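Local coordinates for protein heme oxygenase (Leptospira interrogans, PDB 5KZL) that catalyses the oxygen-dependent breakdown of heme to biliverdin, with release of iron and carbon monoxide, and is thought to let the bacterium draw iron from host heme, at residues E49-V54 / I159-F164; D136-Q141 / G172-Y177. The protein carries 1 engineered substitution. One frame throughout, in Å; residues are numbered along the deposited sequence.

Contact 1. Residues E49-V54 / I159-F164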
ATOM      1  N   GLU A  49      -3.018  11.839  -1.991  1.00  8.21           N
ATOM      2  CA  GLU A  49      -1.970  12.331  -2.897  1.00  8.30           C
ATOM      3  C   GLU A  49      -0.685  11.602  -2.658  1.00 11.38           C
ATOM      4  O   GLU A  49      -0.045  11.208  -3.622  1.00 10.04           O
ATOM      5  CB  GLU A  49      -1.721  13.813  -2.698  1.00  9.60           C
ATOM      6  CG  GLU A  49      -2.878  14.655  -3.173  1.00 15.83           C
ATOM      7  CD  GLU A  49      -2.675  16.124  -2.898  1.00 23.35           C
ATOM      8  OE1 GLU A  49      -1.735  16.481  -2.157  1.00 22.14           O
ATOM      9  OE2 GLU A  49      -3.451  16.926  -3.450  1.00 23.14           O
ATOM     10  N   ALA A  50      -0.294  11.441  -1.373  1.00 10.57           N
ATOM     11  CA  ALA A  50       0.927  10.728  -0.998  1.00 10.39           C
ATOM     12  C   ALA A  50       0.858   9.282  -1.514  1.00 11.39           C
ATOM     13  O   ALA A  50       1.829   8.817  -2.097  1.00 10.98           O
ATOM     14  CB  ALA A  50       1.119  10.746   0.514  1.00 11.16           C
ATOM     15  N   PHE A  51      -0.306   8.601  -1.355  1.00  7.43           N
ATOM     16  CA  PHE A  51      -0.496   7.236  -1.856  1.00  6.92           C
ATOM     17  C   PHE A  51      -0.454   7.203  -3.379  1.00  9.19           C
ATOM     18  O   PHE A  51       0.125   6.276  -3.938  1.00  7.79           O
ATOM     19  CB  PHE A  51      -1.798   6.622  -1.327  1.00  8.70           C
ATOM     20  CG  PHE A  51      -1.718   6.059   0.077  1.00 10.13           C
ATOM     21  CD1 PHE A  51      -0.515   5.568   0.586  1.00 13.77           C
ATOM     22  CD2 PHE A  51      -2.861   5.944   0.864  1.00 11.48           C
ATOM     23  CE1 PHE A  51      -0.452   5.024   1.874  1.00 15.51           C
ATOM     24  CE2 PHE A  51      -2.802   5.355   2.125  1.00 14.74           C
ATOM     25  CZ  PHE A  51      -1.594   4.932   2.638  1.00 13.31           C
ATOM     26  N   TYR A  52      -1.023   8.215  -4.048  1.00  5.78           N
ATOM     27  CA  TYR A  52      -0.929   8.243  -5.507  1.00  5.19           C
ATOM     28  C   TYR A  52       0.535   8.109  -5.976  1.00  9.30           C
ATOM     29  O   TYR A  52       0.827   7.257  -6.823  1.00 10.00           O
ATOM     30  CB  TYR A  52      -1.568   9.494  -6.120  1.00  7.01           C
ATOM     31  CG  TYR A  52      -1.257   9.554  -7.604  1.00  8.88           C
ATOM     32  CD1 TYR A  52      -1.959   8.768  -8.513  1.00 10.14           C
ATOM     33  CD2 TYR A  52      -0.159  10.274  -8.078  1.00  9.29           C
ATOM     34  CE1 TYR A  52      -1.628   8.758  -9.873  1.00 10.38           C
ATOM     35  CE2 TYR A  52       0.174  10.282  -9.432  1.00 11.16           C
ATOM     36  CZ  TYR A  52      -0.558   9.514 -10.325  1.00 18.04           C
ATOM     37  OH  TYR A  52      -0.222   9.499 -11.656  1.00 17.86           O
ATOM     38  N   TYR A  53       1.435   8.954  -5.451  1.00  5.53           N
ATOM     39  CA  TYR A  53       2.840   8.927  -5.872  1.00  5.57           C
ATOM     40  C   TYR A  53       3.521   7.595  -5.526  1.00  9.89           C
ATOM     41  O   TYR A  53       4.299   7.049  -6.313  1.00  9.11           O
ATOM     42  CB  TYR A  53       3.586  10.156  -5.320  1.00  7.08           C
ATOM     43  CG  TYR A  53       3.106  11.437  -5.957  1.00  7.83           C
ATOM     44  CD1 TYR A  53       3.244  11.650  -7.327  1.00  9.75           C
ATOM     45  CD2 TYR A  53       2.472  12.423  -5.200  1.00  7.94           C
ATOM     46  CE1 TYR A  53       2.772  12.813  -7.930  1.00 11.00           C
ATOM     47  CE2 TYR A  53       1.974  13.583  -5.797  1.00  8.21           C
ATOM     48  CZ  TYR A  53       2.160  13.787  -7.159  1.00 12.40           C
ATOM     49  OH  TYR A  53       1.726  14.932  -7.792  1.00 14.31           O
ATOM     50  N   VAL A  54       3.188   7.054  -4.358  1.00  6.36           N
ATOM     51  CA  VAL A  54       3.775   5.790  -3.888  1.00  5.32           C
ATOM     52  C   VAL A  54       3.377   4.640  -4.807  1.00  8.68           C
ATOM     53  O   VAL A  54       4.250   3.925  -5.310  1.00  7.36           O
ATOM     54  CB  VAL A  54       3.369   5.544  -2.409  1.00  9.21           C
ATOM     55  CG1 VAL A  54       3.663   4.105  -1.978  1.00  9.92           C
ATOM     56  CG2 VAL A  54       4.044   6.558  -1.482  1.00  9.51           C
ATOM     57  N   ILE A 159     -14.235   6.113  -2.630  1.00  7.62           N
ATOM     58  CA  ILE A 159     -13.686   4.947  -1.917  1.00  7.13           C
ATOM     59  C   ILE A 159     -13.121   3.910  -2.884  1.00  9.69           C
ATOM     60  O   ILE A 159     -12.934   2.771  -2.459  1.00  6.69           O
ATOM     61  CB  ILE A 159     -14.763   4.293  -0.991  1.00  9.77           C
ATOM     62  CG1 ILE A 159     -16.046   3.906  -1.811  1.00  8.61           C
ATOM     63  CG2 ILE A 159     -15.062   5.167   0.230  1.00 12.21           C
ATOM     64  CD1 ILE A 159     -16.919   2.845  -1.204  1.00 22.63           C
ATOM     65  N   SER A 160     -12.843   4.277  -4.178  1.00  6.97           N
ATOM     66  CA  SER A 160     -12.290   3.315  -5.143  1.00  6.50           C
ATOM     67  C   SER A 160     -10.995   2.684  -4.628  1.00 10.20           C
ATOM     68  O   SER A 160     -10.760   1.498  -4.865  1.00  9.66           O
ATOM     69  CB  SER A 160     -12.097   3.946  -6.523  1.00  7.73           C
ATOM     70  OG  SER A 160     -11.634   2.975  -7.449  1.00 14.38           O
ATOM     71  N   PHE A 161     -10.187   3.443  -3.855  1.00  4.62           N
ATOM     72  CA  PHE A 161      -8.933   2.914  -3.307  1.00  4.26           C
ATOM     73  C   PHE A 161      -9.101   1.617  -2.514  1.00  8.30           C
ATOM     74  O   PHE A 161      -8.196   0.794  -2.504  1.00  7.93           O
ATOM     75  CB  PHE A 161      -8.225   3.989  -2.482  1.00  5.75           C
ATOM     76  CG  PHE A 161      -6.954   3.567  -1.784  1.00  7.59           C
ATOM     77  CD1 PHE A 161      -5.882   3.047  -2.506  1.00 11.03           C
ATOM     78  CD2 PHE A 161      -6.804   3.755  -0.411  1.00 10.66           C
ATOM     79  CE1 PHE A 161      -4.686   2.695  -1.862  1.00 12.52           C
ATOM     80  CE2 PHE A 161      -5.599   3.417   0.234  1.00 13.35           C
ATOM     81  CZ  PHE A 161      -4.547   2.902  -0.501  1.00 11.85           C
ATOM     82  N   TYR A 162     -10.241   1.438  -1.855  1.00  7.37           N
ATOM     83  CA  TYR A 162     -10.486   0.259  -1.017  1.00  7.22           C
ATOM     84  C   TYR A 162     -11.156  -0.900  -1.734  1.00 10.43           C
ATOM     85  O   TYR A 162     -11.383  -1.940  -1.105  1.00  9.30           O
ATOM     86  CB  TYR A 162     -11.336   0.656   0.190  1.00  7.72           C
ATOM     87  CG  TYR A 162     -10.766   1.834   0.938  1.00  6.94           C
ATOM     88  CD1 TYR A 162      -9.615   1.704   1.708  1.00  7.93           C
ATOM     89  CD2 TYR A 162     -11.367   3.085   0.868  1.00  7.57           C
ATOM     90  CE1 TYR A 162      -9.058   2.798   2.365  1.00 10.84           C
ATOM     91  CE2 TYR A 162     -10.821   4.188   1.525  1.00  8.39           C
ATOM     92  CZ  TYR A 162      -9.678   4.033   2.290  1.00 12.26           C
ATOM     93  OH  TYR A 162      -9.128   5.108   2.934  1.00  8.41           O
ATOM     94  N   GLU A 163     -11.486  -0.733  -3.027  1.00  8.14           N
ATOM     95  CA  GLU A 163     -12.207  -1.748  -3.794  1.00  7.33           C
ATOM     96  C   GLU A 163     -11.369  -2.398  -4.893  1.00  9.55           C
ATOM     97  O   GLU A 163     -10.588  -1.726  -5.595  1.00  8.08           O
ATOM     98  CB  GLU A 163     -13.508  -1.155  -4.361  1.00  8.46           C
ATOM     99  CG  GLU A 163     -14.422  -0.548  -3.312  1.00 10.00           C
ATOM    100  CD  GLU A 163     -15.809  -0.263  -3.856  1.00 24.03           C
ATOM    101  OE1 GLU A 163     -15.906   0.141  -5.035  1.00 16.48           O
ATOM    102  OE2 GLU A 163     -16.796  -0.449  -3.108  1.00 20.31           O
ATOM    103  N   PHE A 164     -11.543  -3.722  -5.030  1.00  6.94           N
ATOM    104  CA  PHE A 164     -10.820  -4.564  -5.983  1.00  6.32           C
ATOM    105  C   PHE A 164     -11.814  -5.210  -6.953  1.00 10.72           C
ATOM    106  O   PHE A 164     -12.174  -6.364  -6.748  1.00 11.63           O
ATOM    107  CB  PHE A 164      -9.976  -5.627  -5.218  1.00  7.30           C
ATOM    108  CG  PHE A 164      -8.940  -4.973  -4.333  1.00  9.62           C
ATOM    109  CD1 PHE A 164      -9.264  -4.555  -3.044  1.00 12.28           C
ATOM    110  CD2 PHE A 164      -7.658  -4.711  -4.811  1.00 10.25           C
ATOM    111  CE1 PHE A 164      -8.315  -3.914  -2.237  1.00 12.87           C
ATOM    112  CE2 PHE A 164      -6.720  -4.051  -4.008  1.00 12.81           C
ATOM    113  CZ  PHE A 164      -7.050  -3.676  -2.724  1.00 10.60           C
TER

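Contact 2. Residues D136-Q141 / G172-Y177. With HEM (protoporphyrin IX containing Fe), chain B.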
ATOM      1  N   ASP A 136      -3.928  -3.608   2.060  1.00  4.82           N
ATOM      2  CA  ASP A 136      -5.073  -3.019   1.333  1.00  4.51           C
ATOM      3  C   ASP A 136      -6.183  -4.057   1.146  1.00 10.60           C
ATOM      4  O   ASP A 136      -7.352  -3.781   1.406  1.00 10.16           O
ATOM      5  CB  ASP A 136      -4.668  -2.521  -0.053  1.00  5.16           C
ATOM      6  CG  ASP A 136      -3.648  -1.405  -0.104  1.00  9.58           C
ATOM      7  OD1 ASP A 136      -3.543  -0.645   0.882  1.00  7.38           O
ATOM      8  OD2 ASP A 136      -2.979  -1.276  -1.143  1.00  9.53           O
ATOM      9  N   LEU A 137      -5.811  -5.249   0.704  1.00  8.54           N
ATOM     10  CA  LEU A 137      -6.801  -6.304   0.532  1.00  9.74           C
ATOM     11  C   LEU A 137      -7.427  -6.712   1.881  1.00 12.92           C
ATOM     12  O   LEU A 137      -8.641  -6.919   1.945  1.00 12.26           O
ATOM     13  CB  LEU A 137      -6.168  -7.515  -0.156  1.00 11.25           C
ATOM     14  CG  LEU A 137      -7.158  -8.496  -0.784  1.00 17.95           C
ATOM     15  CD1 LEU A 137      -8.053  -7.819  -1.808  1.00 19.13           C
ATOM     16  CD2 LEU A 137      -6.429  -9.628  -1.422  1.00 21.69           C
ATOM     17  N   SER A 138      -6.611  -6.777   2.962  1.00  7.81           N
ATOM     18  CA  SER A 138      -7.096  -7.169   4.288  1.00  7.49           C
ATOM     19  C   SER A 138      -8.006  -6.136   4.953  1.00 11.05           C
ATOM     20  O   SER A 138      -8.989  -6.515   5.581  1.00 10.71           O
ATOM     21  CB  SER A 138      -5.938  -7.552   5.204  1.00  9.80           C
ATOM     22  OG  SER A 138      -5.126  -8.524   4.563  1.00 16.45           O
ATOM     23  N   GLY A 139      -7.687  -4.854   4.789  1.00  8.82           N
ATOM     24  CA  GLY A 139      -8.408  -3.761   5.431  1.00  9.33           C
ATOM     25  C   GLY A 139      -9.438  -2.984   4.635  1.00 11.70           C
ATOM     26  O   GLY A 139     -10.176  -2.189   5.218  1.00 12.27           O
ATOM     27  N   GLY A 140      -9.471  -3.171   3.321  1.00  8.25           N
ATOM     28  CA  GLY A 140     -10.352  -2.430   2.413  1.00  8.34           C
ATOM     29  C   GLY A 140     -11.818  -2.347   2.774  1.00 12.23           C
ATOM     30  O   GLY A 140     -12.390  -1.251   2.808  1.00 10.28           O
ATOM     31  N   GLN A 141     -12.468  -3.510   3.002  1.00 10.49           N
ATOM     32  CA  GLN A 141     -13.896  -3.496   3.342  1.00  9.97           C
ATOM     33  C   GLN A 141     -14.187  -2.695   4.618  1.00 12.31           C
ATOM     34  O   GLN A 141     -15.141  -1.918   4.650  1.00 10.15           O
ATOM     35  CB  GLN A 141     -14.508  -4.914   3.398  1.00 11.08           C
ATOM     36  CG  GLN A 141     -14.613  -5.589   2.027  1.00 21.48           C
ATOM     37  CD  GLN A 141     -15.344  -4.761   0.988  1.00 40.78           C
ATOM     38  OE1 GLN A 141     -14.732  -4.163   0.089  1.00 27.92           O
ATOM     39  NE2 GLN A 141     -16.668  -4.702   1.095  1.00 42.48           N
ATOM     40  N   GLY A 172     -10.398 -15.786  -0.741  1.00 10.05           N
ATOM     41  CA  GLY A 172      -9.651 -16.740  -1.554  1.00 10.24           C
ATOM     42  C   GLY A 172      -8.375 -16.126  -2.105  1.00 12.77           C
ATOM     43  O   GLY A 172      -7.322 -16.778  -2.101  1.00 11.53           O
ATOM     44  N   PHE A 173      -8.438 -14.843  -2.542  1.00  8.02           N
ATOM     45  CA  PHE A 173      -7.274 -14.134  -3.072  1.00  7.47           C
ATOM     46  C   PHE A 173      -6.214 -13.887  -2.002  1.00 10.82           C
ATOM     47  O   PHE A 173      -5.032 -14.064  -2.275  1.00  8.17           O
ATOM     48  CB  PHE A 173      -7.672 -12.808  -3.731  1.00  8.99           C
ATOM     49  CG  PHE A 173      -6.628 -12.269  -4.683  1.00  9.52           C
ATOM     50  CD1 PHE A 173      -5.529 -11.555  -4.209  1.00 11.14           C
ATOM     51  CD2 PHE A 173      -6.747 -12.467  -6.053  1.00 12.44           C
ATOM     52  CE1 PHE A 173      -4.563 -11.062  -5.092  1.00 11.65           C
ATOM     53  CE2 PHE A 173      -5.772 -11.981  -6.937  1.00 14.43           C
ATOM     54  CZ  PHE A 173      -4.706 -11.259  -6.453  1.00 11.55           C
ATOM     55  N   LYS A 174      -6.621 -13.505  -0.776  1.00  8.75           N
ATOM     56  CA  LYS A 174      -5.679 -13.301   0.330  1.00  8.82           C
ATOM     57  C   LYS A 174      -4.904 -14.594   0.597  1.00 12.10           C
ATOM     58  O   LYS A 174      -3.685 -14.548   0.759  1.00 10.17           O
ATOM     59  CB  LYS A 174      -6.428 -12.899   1.606  1.00 10.91           C
ATOM     60  CG  LYS A 174      -6.879 -11.430   1.656  1.00  7.99           C
ATOM     61  CD  LYS A 174      -7.971 -11.196   2.696  1.00 18.09           C
ATOM     62  CE  LYS A 174      -7.636 -11.545   4.127  1.00 19.21           C
ATOM     63  NZ  LYS A 174      -8.854 -11.493   4.999  1.00 15.87           N
ATOM     64  N   GLN A 175      -5.616 -15.750   0.600  1.00  9.48           N
ATOM     65  CA  GLN A 175      -5.022 -17.070   0.826  1.00  9.78           C
ATOM     66  C   GLN A 175      -4.038 -17.395  -0.286  1.00 13.07           C
ATOM     67  O   GLN A 175      -2.895 -17.774  -0.004  1.00 11.79           O
ATOM     68  CB  GLN A 175      -6.110 -18.166   0.918  1.00 11.35           C
ATOM     69  CG  GLN A 175      -6.986 -18.048   2.171  1.00 19.97           C
ATOM     70  CD  GLN A 175      -8.227 -18.914   2.149  1.00 30.11           C
ATOM     71  OE1 GLN A 175      -8.652 -19.450   1.115  1.00 27.72           O
ATOM     72  NE2 GLN A 175      -8.875 -19.017   3.291  1.00 20.98           N
ATOM     73  N   ASN A 176      -4.458 -17.157  -1.553  1.00  8.52           N
ATOM     74  CA  ASN A 176      -3.655 -17.399  -2.742  1.00  8.82           C
ATOM     75  C   ASN A 176      -2.407 -16.518  -2.731  1.00 10.97           C
ATOM     76  O   ASN A 176      -1.336 -16.982  -3.107  1.00 10.06           O
ATOM     77  CB  ASN A 176      -4.483 -17.167  -3.996  1.00 13.24           C
ATOM     78  CG  ASN A 176      -5.518 -18.230  -4.276  1.00 28.19           C
ATOM     79  OD1 ASN A 176      -5.719 -19.173  -3.506  1.00 20.59           O
ATOM     80  ND2 ASN A 176      -6.205 -18.087  -5.394  1.00 23.06           N
ATOM     81  N   TYR A 177      -2.538 -15.272  -2.254  1.00  7.45           N
ATOM     82  CA  TYR A 177      -1.429 -14.336  -2.107  1.00  6.29           C
ATOM     83  C   TYR A 177      -0.398 -14.867  -1.101  1.00 10.86           C
ATOM     84  O   TYR A 177       0.800 -14.814  -1.382  1.00 10.50           O
ATOM     85  CB  TYR A 177      -1.931 -12.930  -1.705  1.00  7.89           C
ATOM     86  CG  TYR A 177      -0.815 -11.912  -1.627  1.00  8.28           C
ATOM     87  CD1 TYR A 177      -0.064 -11.762  -0.463  1.00  8.67           C
ATOM     88  CD2 TYR A 177      -0.456 -11.154  -2.743  1.00  8.43           C
ATOM     89  CE1 TYR A 177       1.025 -10.894  -0.413  1.00  7.66           C
ATOM     90  CE2 TYR A 177       0.610 -10.257  -2.693  1.00  8.24           C
ATOM     91  CZ  TYR A 177       1.362 -10.155  -1.532  1.00 11.13           C
ATOM     92  OH  TYR A 177       2.392  -9.279  -1.442  1.00  9.68           O
TER
HETATM   93  CHA HEM B 301      -3.695  -6.699   8.079  0.50  7.70           C
HETATM   94  CHB HEM B 301      -0.653  -3.383   6.582  0.50  7.40           C
HETATM   95  CHC HEM B 301      -3.207  -0.115   8.958  0.50  7.47           C
HETATM   96  CHD HEM B 301      -6.601  -3.258   9.621  0.50  7.82           C
HETATM   97  C1A HEM B 301      -2.664  -6.072   7.468  0.50  7.25           C
HETATM   98  C2A HEM B 301      -1.620  -6.760   6.767  0.50  7.66           C
HETATM   99  C3A HEM B 301      -0.759  -5.825   6.376  0.50  7.59           C
HETATM  100  C4A HEM B 301      -1.251  -4.587   6.789  0.50  7.05           C
HETATM  101  CMA HEM B 301       0.477  -6.020   5.588  0.50  8.90           C
HETATM  102  CAA HEM B 301      -1.504  -8.242   6.510  0.50  9.05           C
HETATM  103  CBA HEM B 301      -0.971  -9.028   7.730  0.50 10.37           C
HETATM  104  CGA HEM B 301      -0.731 -10.432   7.361  0.50 11.54           C
HETATM  105  O1A HEM B 301       0.366 -10.895   7.419  0.50 12.80           O
HETATM  106  O2A HEM B 301      -1.683 -11.097   6.986  0.50 12.46           O
HETATM  107  C1B HEM B 301      -1.065  -2.176   7.120  0.50  6.98           C
HETATM  108  C2B HEM B 301      -0.307  -0.940   7.010  0.50  7.10           C
HETATM  109  C3B HEM B 301      -1.044  -0.038   7.688  0.50  7.33           C
HETATM  110  C4B HEM B 301      -2.230  -0.735   8.209  0.50  6.92           C
HETATM  111  CMB HEM B 301       0.968  -0.691   6.279  0.50  8.75           C
HETATM  112  CAB HEM B 301      -0.813   1.330   7.932  0.50  8.42           C
HETATM  113  CBB HEM B 301       0.335   1.710   7.687  0.50 15.73           C
HETATM  114  C1C HEM B 301      -4.435  -0.599   9.234  0.50  6.81           C
HETATM  115  C2C HEM B 301      -5.580   0.158   9.610  0.50  7.42           C
HETATM  116  C3C HEM B 301      -6.547  -0.760   9.786  0.50  7.49           C
HETATM  117  C4C HEM B 301      -6.001  -2.059   9.485  0.50  7.13           C
HETATM  118  CMC HEM B 301      -5.670   1.676   9.764  0.50  8.85           C
HETATM  119  CAC HEM B 301      -7.896  -0.445  10.196  0.50  8.40           C
HETATM  120  CBC HEM B 301      -8.845  -1.259   9.974  0.50 10.37           C
HETATM  121  C1D HEM B 301      -6.035  -4.486   9.347  0.50  7.39           C
HETATM  122  C2D HEM B 301      -6.738  -5.772   9.586  0.50  7.80           C
HETATM  123  C3D HEM B 301      -5.946  -6.707   9.128  0.50  7.86           C
HETATM  124  C4D HEM B 301      -4.747  -6.017   8.630  0.50  7.35           C
HETATM  125  CMD HEM B 301      -8.102  -5.948  10.156  0.50  9.42           C
HETATM  126  CAD HEM B 301      -6.215  -8.186   9.183  0.50  8.90           C
HETATM  127  CBD HEM B 301      -7.202  -8.658   8.182  0.50  9.98           C
HETATM  128  CGD HEM B 301      -7.437 -10.133   8.237  0.50 11.10           C
HETATM  129  O1D HEM B 301      -6.692 -10.851   8.787  0.50 11.65           O
HETATM  130  O2D HEM B 301      -8.405 -10.555   7.681  0.50 12.02           O
HETATM  131  NA  HEM B 301      -2.354  -4.771   7.465  0.50  7.11           N
HETATM  132  NB  HEM B 301      -2.100  -1.938   7.850  0.50  6.63           N
HETATM  133  NC  HEM B 301      -4.743  -1.876   9.192  0.50  6.87           N
HETATM  134  ND  HEM B 301      -4.872  -4.710   8.774  0.50  7.03           N
HETATM  135 FE   HEM B 301      -3.537  -3.363   8.346  0.50  6.93          FE
HETATM  136  O   HOH W   1     -10.230  -8.910   5.125  1.00 13.97           O
HETATM  137  O   HOH W   2      -4.650  -2.922   6.408  1.00 13.57           O

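Contact 1. Residues E49-V54 / I159-F164
In the all-helical heme oxygenase fold, in the buried core beside the heme pocket, Phe51 of helix 41-64 meets Phe161 of the loop between helices 125-151 and 170-183. The touch is narrow: CD2 of Phe51 lies 3.7 Å from CZ of Phe161, and CE2 of Phe51 lies 3.9 Å from CE2 of Phe161, so one ortho-meta side of the first ring meets the meta-para end of the second. The ring planes are inclined at 34° with centroids 5.3 Å apart, an oblique aromatic pair that fits neither an offset stack nor a T-shaped arrangement. Both CB atoms point toward the partner segment, and the long side chains bridge a 9.6 Å gap between the CA atoms of Phe51 and Phe161. Phe161 reaches across because its CG stands anti to the backbone N (chi1 177°), which carries the ring out from the backbone to the helix.

The loop is given its shape by a short 3-10 turn, in which Glu163 N bonds to Ser160 O at 3.0 Å. Asp88 of helix 82-93 accepts from the N atoms of Ser160 and Phe161, and Arg81 binds the O atoms of Phe161 and Glu163, so the backbone carrying the ring is held from helix 82-93 and the residue before it. On the helix side, the Phe51 ring also meets His47 and touches Arg132 of helix 125-151, and the nearest atoms of its side chain lie about 6 Å from those of the heme.

Contact 2. Residues D136-Q141 / G172-Y177
Lys174 and Leu137 carry this contact, the lysine stem slanting across the leucine branch where CG of Lys174 lies 3.6 Å from CD2 of Leu137. That same methyl is wedged against a second neighbour, CD1 of Phe173, at 3.5 Å. The Leu137 and Phe173 side chains run at about a right angle to each other, and the methyl approaches the ring obliquely. Leu137 presents CD2 to both residues because its CG is anti to the backbone N (chi1 -162°), extending the branch toward helix 170-183.

Beyond its apolar stem, Lys174 bends at chi3 (59°) and turns its ammonium group to the heme. NZ donates to propionate oxygen O2D of the heme at 2.9 Å, a charge-assisted bond that would favour the ionised propionate. Water 1 accepts from Lys174 NZ and donates to Ser138 O, the latter at 2.7 Å, so the ammonium is tied to the neighbouring helix as well as to the cofactor. Ser138 itself meets the heme by its carbon: CB packs 3.4 Å from CBD of the heme propionate arm, while its OG is bonded to Leu134 O one turn back. The hydroxyl is thus engaged within its own helix, and the seam between the two segments has no direct hydrogen bond.

Tyr130 and Arg15 also bind the heme by hydrogen bonds, and the glycines Gly139 and Gly140 follow Ser138 in the distal helix, as in other heme oxygenases. Segments 136-141 and 172-177, on helices 125-151 and 170-183, run nearly antiparallel, their axes 10.5 Å apart at 160°; Phe76 meets the Phe173 ring edge-to-face.

Contact 1 is core, both of its touching residues being buried, whereas contact 2 is only partly buried and reaches a heme propionate. The chemistry follows: 49-54 with 159-164 is a purely aromatic touch, while 136-141 with 172-177 combines apolar stems with a water bridge and a bond to the cofactor. No helix is shared, yet segment 159-164 lies in the loop joining the two helices of contact 2, and the segments alternate along the chain. Their centres are 15 Å apart, but the sites are continuous: Tyr162 CB packs 3.4 Å from Gly140 O, and Phe164 CD1 lies 3.7 Å from Leu137 CD1.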